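Side-chain contacts in malonyl CoA:acyl carrier protein malonyltransferase (Streptomyces coelicolor, PDB 1NM2), which probably catalyses transfer of the malonyl group from malonyl-CoA to holo acyl carrier protein in fatty acid biosynthesis: residues L63-G68 / A115-V120; A172-Q177 / T203-P208; K226-S231 / K266-T271. All blocks are in the same frame, centred on the assembly; numbering follows the deposited sequence.

Contact 1: residues L63-G68 / A115-V120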
loop_
_atom_site.group_PDB
_atom_site.type_symbol
_atom_site.label_atom_id
_atom_site.label_comp_id
_atom_site.label_asym_id
_atom_site.label_seq_id
_atom_site.Cartn_x
_atom_site.Cartn_y
_atom_site.Cartn_z
ATOM N N LEU A 63 0.550 2.924 -10.890
ATOM C CA LEU A 63 -0.825 2.643 -11.288
ATOM C C LEU A 63 -1.745 2.627 -10.066
ATOM O O LEU A 63 -2.842 3.183 -10.097
ATOM C CB LEU A 63 -0.905 1.295 -12.010
ATOM C CG LEU A 63 -2.295 0.807 -12.433
ATOM C CD1 LEU A 63 -2.973 1.835 -13.339
ATOM C CD2 LEU A 63 -2.146 -0.524 -13.176
ATOM N N LEU A 64 -1.296 1.983 -8.993
ATOM C CA LEU A 64 -2.084 1.905 -7.766
ATOM C C LEU A 64 -2.310 3.283 -7.157
ATOM O O LEU A 64 -3.409 3.586 -6.691
ATOM C CB LEU A 64 -1.386 0.998 -6.739
ATOM C CG LEU A 64 -1.519 -0.506 -6.996
ATOM C CD1 LEU A 64 -0.527 -1.283 -6.149
ATOM C CD2 LEU A 64 -2.948 -0.929 -6.689
ATOM N N VAL A 65 -1.276 4.118 -7.164
ATOM C CA VAL A 65 -1.384 5.460 -6.593
ATOM C C VAL A 65 -2.359 6.326 -7.395
ATOM O O VAL A 65 -3.192 7.033 -6.822
ATOM C CB VAL A 65 0.002 6.152 -6.520
ATOM C CG1 VAL A 65 -0.149 7.573 -5.996
ATOM C CG2 VAL A 65 0.939 5.361 -5.585
ATOM N N ALA A 66 -2.263 6.261 -8.719
ATOM C CA ALA A 66 -3.156 7.034 -9.574
ATOM C C ALA A 66 -4.597 6.595 -9.357
ATOM O O ALA A 66 -5.511 7.420 -9.358
ATOM C CB ALA A 66 -2.772 6.858 -11.039
ATOM N N ALA A 67 -4.803 5.294 -9.180
ATOM C CA ALA A 67 -6.147 4.763 -8.955
ATOM C C ALA A 67 -6.723 5.288 -7.640
ATOM O O ALA A 67 -7.892 5.670 -7.575
ATOM C CB ALA A 67 -6.114 3.232 -8.936
ATOM N N GLY A 68 -5.893 5.296 -6.601
ATOM C CA GLY A 68 -6.319 5.772 -5.294
ATOM C C GLY A 68 -6.640 7.254 -5.284
ATOM O O GLY A 68 -7.658 7.681 -4.724
ATOM N N ALA A 115 3.723 15.090 -7.651
ATOM C CA ALA A 115 4.945 14.852 -6.895
ATOM C C ALA A 115 4.932 13.431 -6.329
ATOM O O ALA A 115 5.966 12.761 -6.267
ATOM C CB ALA A 115 5.061 15.866 -5.755
ATOM N N ALA A 116 3.752 12.979 -5.916
ATOM C CA ALA A 116 3.596 11.642 -5.351
ATOM C C ALA A 116 3.781 10.572 -6.422
ATOM O O ALA A 116 4.441 9.564 -6.193
ATOM C CB ALA A 116 2.217 11.507 -4.703
ATOM N N LEU A 117 3.187 10.793 -7.592
ATOM C CA LEU A 117 3.295 9.841 -8.689
ATOM C C LEU A 117 4.738 9.774 -9.182
ATOM O O LEU A 117 5.212 8.718 -9.591
ATOM C CB LEU A 117 2.354 10.242 -9.828
ATOM C CG LEU A 117 0.858 10.174 -9.489
ATOM C CD1 LEU A 117 0.056 10.772 -10.622
ATOM C CD2 LEU A 117 0.436 8.729 -9.246
ATOM N N SER A 118 5.432 10.906 -9.132
ATOM C CA SER A 118 6.827 10.962 -9.552
ATOM C C SER A 118 7.682 10.181 -8.558
ATOM O O SER A 118 8.612 9.466 -8.938
ATOM C CB SER A 118 7.304 12.413 -9.616
ATOM O OG SER A 118 8.693 12.479 -9.913
ATOM N N LEU A 119 7.355 10.316 -7.278
ATOM C CA LEU A 119 8.083 9.619 -6.226
ATOM C C LEU A 119 7.857 8.110 -6.300
ATOM O O LEU A 119 8.799 7.323 -6.172
ATOM C CB LEU A 119 7.632 10.118 -4.851
ATOM C CG LEU A 119 8.339 9.475 -3.653
ATOM C CD1 LEU A 119 9.788 9.958 -3.595
ATOM C CD2 LEU A 119 7.605 9.841 -2.365
ATOM N N VAL A 120 6.604 7.706 -6.492
ATOM C CA VAL A 120 6.280 6.286 -6.548
ATOM C C VAL A 120 6.775 5.620 -7.836
ATOM O O VAL A 120 7.057 4.421 -7.849
ATOM C CB VAL A 120 4.755 6.055 -6.353
ATOM C CG1 VAL A 120 3.987 6.427 -7.611
ATOM C CG2 VAL A 120 4.501 4.616 -5.959
#
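V65 and A66 of helix 57-75 meet L117 and V120 of helix 113-132 in a buried, wholly apolar helix-helix contact inside the α/β-hydrolase-like core. The two segments run almost antiparallel, at 160°, and their axes come within 9.6 Å. V65 is central. Its CG1 lies anti to the backbone N (chi1 177°), which leaves CG2 beside that N and turns the two methyls to different partners. CG1 slides past the end of L117, and the 3.5 Å between V65 CG1 and L117 CD2 is tighter than ordinary van der Waals contact. CG2 meets V120 tip to tip, with V65 CG2 and V120 CG2 3.7 Å apart; V120 CG1 reaches the same methyl at 3.8 Å from V65 CG2. V120, about one turn on from L117, points toward helix 57-75, whereas L117 starts off to the side and brings only its CD2 end in. A forked valine suits position 65 because one methyl can meet L117 while the other meets V120. L117 is longer and brings CD2 to the backbone of A66, with L117 CD2 3.7 Å from A66 N, where the small A66 lets it come close: A66 CB and L117 CD2 are 4.1 Å apart. Around this pair, W34 of helix 27-38 touches both A66 and L117, and I38 of that helix also meets L117. V120 rests on Q61 and P62 farther back along helix 57-75, while T103 of helix 100-107 packs on V65.

Contact 2: residues A172-Q177 / T203-P208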
loop_
_atom_site.group_PDB
_atom_site.type_symbol
_atom_site.label_atom_id
_atom_site.label_comp_id
_atom_site.label_asym_id
_atom_site.label_seq_id
_atom_site.Cartn_x
_atom_site.Cartn_y
_atom_site.Cartn_z
ATOM N N ALA A 172 10.168 -12.749 4.184
ATOM C CA ALA A 172 10.940 -12.291 3.040
ATOM C C ALA A 172 12.428 -12.527 3.261
ATOM O O ALA A 172 12.933 -12.408 4.377
ATOM C CB ALA A 172 10.679 -10.809 2.789
ATOM N N GLY A 173 13.122 -12.861 2.182
ATOM C CA GLY A 173 14.548 -13.110 2.256
ATOM C C GLY A 173 15.013 -13.695 0.938
ATOM O O GLY A 173 14.368 -13.484 -0.097
ATOM N N THR A 174 16.126 -14.425 0.963
ATOM C CA THR A 174 16.651 -15.034 -0.251
ATOM C C THR A 174 15.794 -16.235 -0.628
ATOM O O THR A 174 15.075 -16.785 0.207
ATOM C CB THR A 174 18.118 -15.508 -0.070
ATOM O OG1 THR A 174 18.170 -16.567 0.893
ATOM C CG2 THR A 174 18.997 -14.362 0.406
ATOM N N MET A 175 15.868 -16.640 -1.890
ATOM C CA MET A 175 15.098 -17.784 -2.348
ATOM C C MET A 175 15.515 -19.056 -1.605
ATOM O O MET A 175 14.687 -19.923 -1.353
ATOM C CB MET A 175 15.261 -17.961 -3.862
ATOM C CG MET A 175 14.628 -16.830 -4.670
ATOM S SD MET A 175 12.874 -16.583 -4.260
ATOM C CE MET A 175 12.108 -17.769 -5.372
ATOM N N GLU A 176 16.791 -19.163 -1.241
ATOM C CA GLU A 176 17.263 -20.338 -0.506
ATOM C C GLU A 176 16.590 -20.406 0.863
ATOM O O GLU A 176 16.133 -21.466 1.290
ATOM C CB GLU A 176 18.777 -20.291 -0.305
ATOM C CG GLU A 176 19.597 -20.316 -1.577
ATOM C CD GLU A 176 21.075 -20.512 -1.300
ATOM O OE1 GLU A 176 21.620 -19.783 -0.442
ATOM O OE2 GLU A 176 21.690 -21.392 -1.938
ATOM N N GLN A 177 16.537 -19.270 1.550
ATOM C CA GLN A 177 15.914 -19.210 2.865
ATOM C C GLN A 177 14.416 -19.472 2.757
ATOM O O GLN A 177 13.845 -20.208 3.566
ATOM C CB GLN A 177 16.165 -17.838 3.507
ATOM C CG GLN A 177 17.641 -17.470 3.594
ATOM C CD GLN A 177 17.885 -16.034 4.047
ATOM O OE1 GLN A 177 17.179 -15.105 3.644
ATOM N NE2 GLN A 177 18.908 -15.846 4.868
ATOM N N THR A 203 12.878 -5.280 3.401
ATOM C CA THR A 203 14.002 -5.929 4.076
ATOM C C THR A 203 15.256 -5.158 3.663
ATOM O O THR A 203 15.208 -4.302 2.768
ATOM C CB THR A 203 14.198 -7.399 3.637
ATOM O OG1 THR A 203 14.741 -7.429 2.310
ATOM C CG2 THR A 203 12.883 -8.157 3.678
ATOM N N ARG A 204 16.376 -5.469 4.310
ATOM C CA ARG A 204 17.645 -4.812 4.017
ATOM C C ARG A 204 18.050 -5.013 2.560
ATOM O O ARG A 204 18.922 -4.305 2.043
ATOM C CB ARG A 204 18.751 -5.368 4.918
ATOM C CG ARG A 204 19.120 -6.814 4.615
ATOM C CD ARG A 204 20.408 -7.219 5.322
ATOM N NE ARG A 204 20.867 -8.538 4.897
ATOM C CZ ARG A 204 20.192 -9.665 5.106
ATOM N NH1 ARG A 204 19.025 -9.634 5.739
ATOM N NH2 ARG A 204 20.681 -10.823 4.675
ATOM N N HIS A 205 17.441 -5.992 1.900
ATOM C CA HIS A 205 17.766 -6.229 0.504
ATOM C C HIS A 205 17.349 -5.042 -0.362
ATOM O O HIS A 205 17.752 -4.946 -1.517
ATOM C CB HIS A 205 17.105 -7.521 0.005
ATOM C CG HIS A 205 17.811 -8.763 0.452
ATOM N ND1 HIS A 205 17.302 -9.608 1.416
ATOM C CD2 HIS A 205 19.011 -9.280 0.096
ATOM C CE1 HIS A 205 18.160 -10.589 1.636
ATOM N NE2 HIS A 205 19.205 -10.412 0.848
ATOM N N MET A 206 16.552 -4.138 0.208
ATOM C CA MET A 206 16.093 -2.940 -0.507
ATOM C C MET A 206 16.948 -1.718 -0.167
ATOM O O MET A 206 16.616 -0.595 -0.555
ATOM C CB MET A 206 14.630 -2.629 -0.161
ATOM C CG MET A 206 13.613 -3.602 -0.746
ATOM S SD MET A 206 13.646 -3.646 -2.556
ATOM C CE MET A 206 14.473 -5.208 -2.812
ATOM N N ALA A 207 18.041 -1.937 0.562
ATOM C CA ALA A 207 18.934 -0.850 0.953
ATOM C C ALA A 207 19.303 0.051 -0.220
ATOM O O ALA A 207 19.277 1.277 -0.095
ATOM C CB ALA A 207 20.214 -1.412 1.613
ATOM N N PRO A 208 19.656 -0.537 -1.378
ATOM C CA PRO A 208 20.010 0.311 -2.520
ATOM C C PRO A 208 18.813 1.094 -3.059
ATOM O O PRO A 208 18.986 2.112 -3.723
ATOM C CB PRO A 208 20.581 -0.685 -3.533
ATOM C CG PRO A 208 19.868 -1.952 -3.213
ATOM C CD PRO A 208 19.832 -1.966 -1.703
#
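A172 and T203 make the tight end of this contact, where the last residue of strand 168-172 in the mixed sheet meets an ST turn ahead of helix 207-217. The methyls A172 CB and T203 CG2 touch at 3.6 Å, both buried. T203 sets OG1 between its backbone N and carbonyl carbon (chi1 73°), where it accepts from H205 N at 3.1 Å and more weakly from H205 ND1, while also bonding to A200 O. A valine in place of T203 would probably leave H205 N without its side-chain acceptor and A200 O without its hydroxyl partner, undoing the ST turn.

Toward solvent the packing slackens. The T174 side chain crosses that of H205 obliquely, with T174 CG2 4.0 Å from H205 NE2. T174 and Q177 form a capping box at the start of helix 175-183, in which T174 N donates to Q177 OE1 at 3.0 Å, with a nearly straight N-H...O angle of 166° and the donor 31° off the plane of the Q177 amide carbonyl. Glycine suits position 173, since a CB there would clash with that same OE1. On the exposed side, one face of the R204 guanidinium has H205 CE1 above it, 3.9 Å from the plane and offset toward the rim.

Contact 3: residues K226-S231 / K266-T271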
loop_
_atom_site.group_PDB
_atom_site.type_symbol
_atom_site.label_atom_id
_atom_site.label_comp_id
_atom_site.label_asym_id
_atom_site.label_seq_id
_atom_site.Cartn_x
_atom_site.Cartn_y
_atom_site.Cartn_z
ATOM N N LYS A 226 -2.422 17.608 6.962
ATOM C CA LYS A 226 -3.586 18.377 7.407
ATOM C C LYS A 226 -4.602 17.451 8.066
ATOM O O LYS A 226 -5.560 17.901 8.695
ATOM C CB LYS A 226 -4.233 19.086 6.215
ATOM C CG LYS A 226 -3.299 20.034 5.485
ATOM C CD LYS A 226 -3.956 20.608 4.235
ATOM C CE LYS A 226 -2.976 21.467 3.439
ATOM N NZ LYS A 226 -3.580 22.009 2.179
ATOM N N VAL A 227 -4.384 16.152 7.896
ATOM C CA VAL A 227 -5.243 15.125 8.465
ATOM C C VAL A 227 -4.306 14.131 9.147
ATOM O O VAL A 227 -3.171 13.946 8.701
ATOM C CB VAL A 227 -6.038 14.389 7.367
ATOM C CG1 VAL A 227 -7.029 13.431 7.998
ATOM C CG2 VAL A 227 -6.752 15.396 6.472
ATOM N N THR A 228 -4.771 13.503 10.221
ATOM C CA THR A 228 -3.953 12.536 10.945
ATOM C C THR A 228 -3.406 11.480 9.983
ATOM O O THR A 228 -4.165 10.817 9.277
ATOM C CB THR A 228 -4.770 11.845 12.047
ATOM O OG1 THR A 228 -5.298 12.836 12.940
ATOM C CG2 THR A 228 -3.889 10.882 12.834
ATOM N N TYR A 229 -2.085 11.337 9.960
ATOM C CA TYR A 229 -1.417 10.381 9.078
ATOM C C TYR A 229 -0.794 9.243 9.898
ATOM O O TYR A 229 0.118 9.472 10.691
ATOM C CB TYR A 229 -0.327 11.105 8.279
ATOM C CG TYR A 229 0.402 10.228 7.287
ATOM C CD1 TYR A 229 -0.029 10.126 5.966
ATOM C CD2 TYR A 229 1.506 9.470 7.683
ATOM C CE1 TYR A 229 0.623 9.289 5.060
ATOM C CE2 TYR A 229 2.158 8.632 6.791
ATOM C CZ TYR A 229 1.712 8.546 5.484
ATOM O OH TYR A 229 2.348 7.696 4.611
ATOM N N VAL A 230 -1.286 8.022 9.695
ATOM C CA VAL A 230 -0.789 6.851 10.420
ATOM C C VAL A 230 0.254 6.118 9.582
ATOM O O VAL A 230 -0.020 5.731 8.444
ATOM C CB VAL A 230 -1.949 5.884 10.758
ATOM C CG1 VAL A 230 -1.428 4.686 11.547
ATOM C CG2 VAL A 230 -3.011 6.617 11.565
ATOM N N SER A 231 1.434 5.906 10.164
ATOM C CA SER A 231 2.559 5.268 9.473
ATOM C C SER A 231 2.789 3.762 9.655
ATOM O O SER A 231 2.664 3.222 10.759
ATOM C CB SER A 231 3.847 6.025 9.835
ATOM O OG SER A 231 5.014 5.328 9.428
ATOM N N LYS A 266 -8.058 1.935 16.195
ATOM C CA LYS A 266 -8.879 1.621 17.362
ATOM C C LYS A 266 -8.708 2.711 18.409
ATOM O O LYS A 266 -9.686 3.238 18.945
ATOM C CB LYS A 266 -8.456 0.288 17.980
ATOM C CG LYS A 266 -8.572 -0.929 17.073
ATOM C CD LYS A 266 -8.208 -2.180 17.862
ATOM C CE LYS A 266 -8.019 -3.392 16.972
ATOM N NZ LYS A 266 -7.468 -4.539 17.751
ATOM N N GLU A 267 -7.454 3.037 18.707
ATOM C CA GLU A 267 -7.142 4.067 19.687
ATOM C C GLU A 267 -7.783 5.394 19.292
ATOM O O GLU A 267 -8.083 6.222 20.149
ATOM C CB GLU A 267 -5.621 4.233 19.814
ATOM C CG GLU A 267 -4.904 2.999 20.356
ATOM C CD GLU A 267 -3.398 3.190 20.487
ATOM O OE1 GLU A 267 -2.719 3.364 19.449
ATOM O OE2 GLU A 267 -2.891 3.166 21.631
ATOM N N LEU A 268 -7.996 5.592 17.994
ATOM C CA LEU A 268 -8.607 6.823 17.500
ATOM C C LEU A 268 -10.133 6.719 17.503
ATOM O O LEU A 268 -10.826 7.678 17.168
ATOM C CB LEU A 268 -8.122 7.133 16.076
ATOM C CG LEU A 268 -6.650 7.482 15.810
ATOM C CD1 LEU A 268 -6.433 7.621 14.309
ATOM C CD2 LEU A 268 -6.271 8.777 16.517
ATOM N N GLY A 269 -10.651 5.553 17.871
ATOM C CA GLY A 269 -12.093 5.359 17.908
ATOM C C GLY A 269 -12.751 5.244 16.540
ATOM O O GLY A 269 -13.905 5.638 16.362
ATOM N N VAL A 270 -12.022 4.699 15.572
ATOM C CA VAL A 270 -12.540 4.533 14.215
ATOM C C VAL A 270 -13.925 3.877 14.204
ATOM O O VAL A 270 -14.157 2.889 14.904
ATOM C CB VAL A 270 -11.565 3.674 13.370
ATOM C CG1 VAL A 270 -11.386 2.300 14.014
ATOM C CG2 VAL A 270 -12.082 3.544 11.941
ATOM N N THR A 271 -14.842 4.430 13.414
ATOM C CA THR A 271 -16.195 3.880 13.310
ATOM C C THR A 271 -16.505 3.415 11.887
ATOM O O THR A 271 -17.454 2.663 11.661
ATOM C CB THR A 271 -17.271 4.910 13.742
ATOM O OG1 THR A 271 -17.123 6.114 12.978
ATOM C CG2 THR A 271 -17.146 5.225 15.239
#
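L268 reaches across to T228 and V230 where the turn after helix 258-267, closed by a Schellman motif, passes an outermost strand of the parallel sheet. The contact is light and apolar, and one methyl carries it: L268 CD1 lies 4.4 Å from T228 CG2 and 4.5 Å from V230 CG2. L268 is extended, with CD1 anti to CA (chi2 175°), and this length lets a residue whose backbone stays well away from the strand still arrive at it. T228 and V230 are two positions apart on an extended chain, so both face L268, while Y229 between them turns to the other side. Beta-branched residues suit such a strand, each presenting a methyl close to the backbone.

The next shell fixes both partners. Backbone bonds from T228 and V230 to V94 hold the strand beside strand 93-96, and A93 touches both T228 and L268, giving the leucine a floor on the sheet. V230 is buried more deeply, against C261, T264 and F265 of helix 258-267 and A95 of the sheet, whereas T228 and L268 remain partly exposed. Y229 packs on V244 and L248 of helix 241-251, and its OH is hydrogen-bonded to E101 O.

Beyond the leucine the chain must leave the helix and turn toward strand 272-275. G269 does so with a positive phi of 73°, a conformation that glycine accepts readily, and G269 N bonds back to K266 O at 2.7 Å.

In the fold
The three contacts follow one another in the chain without touching. Contacts 1 and 3 belong to the α/β-hydrolase-like core; their centres are 22 Å apart and their nearest atoms about 9 Å. Both lie near G96, S98 and G100, whose GxSxG pattern at the turn between strand 93-96 and helix 100-107 is consistent with a nucleophile elbow; the side chains of V65 and V230 come close to it without touching. Contact 2 belongs to the region of the mixed sheet, with its centre 25 Å from that of contact 1 and 31 Å from that of contact 3. Helix 207-217, begun in contact 2, is followed in the chain by strand 228-229 of contact 3.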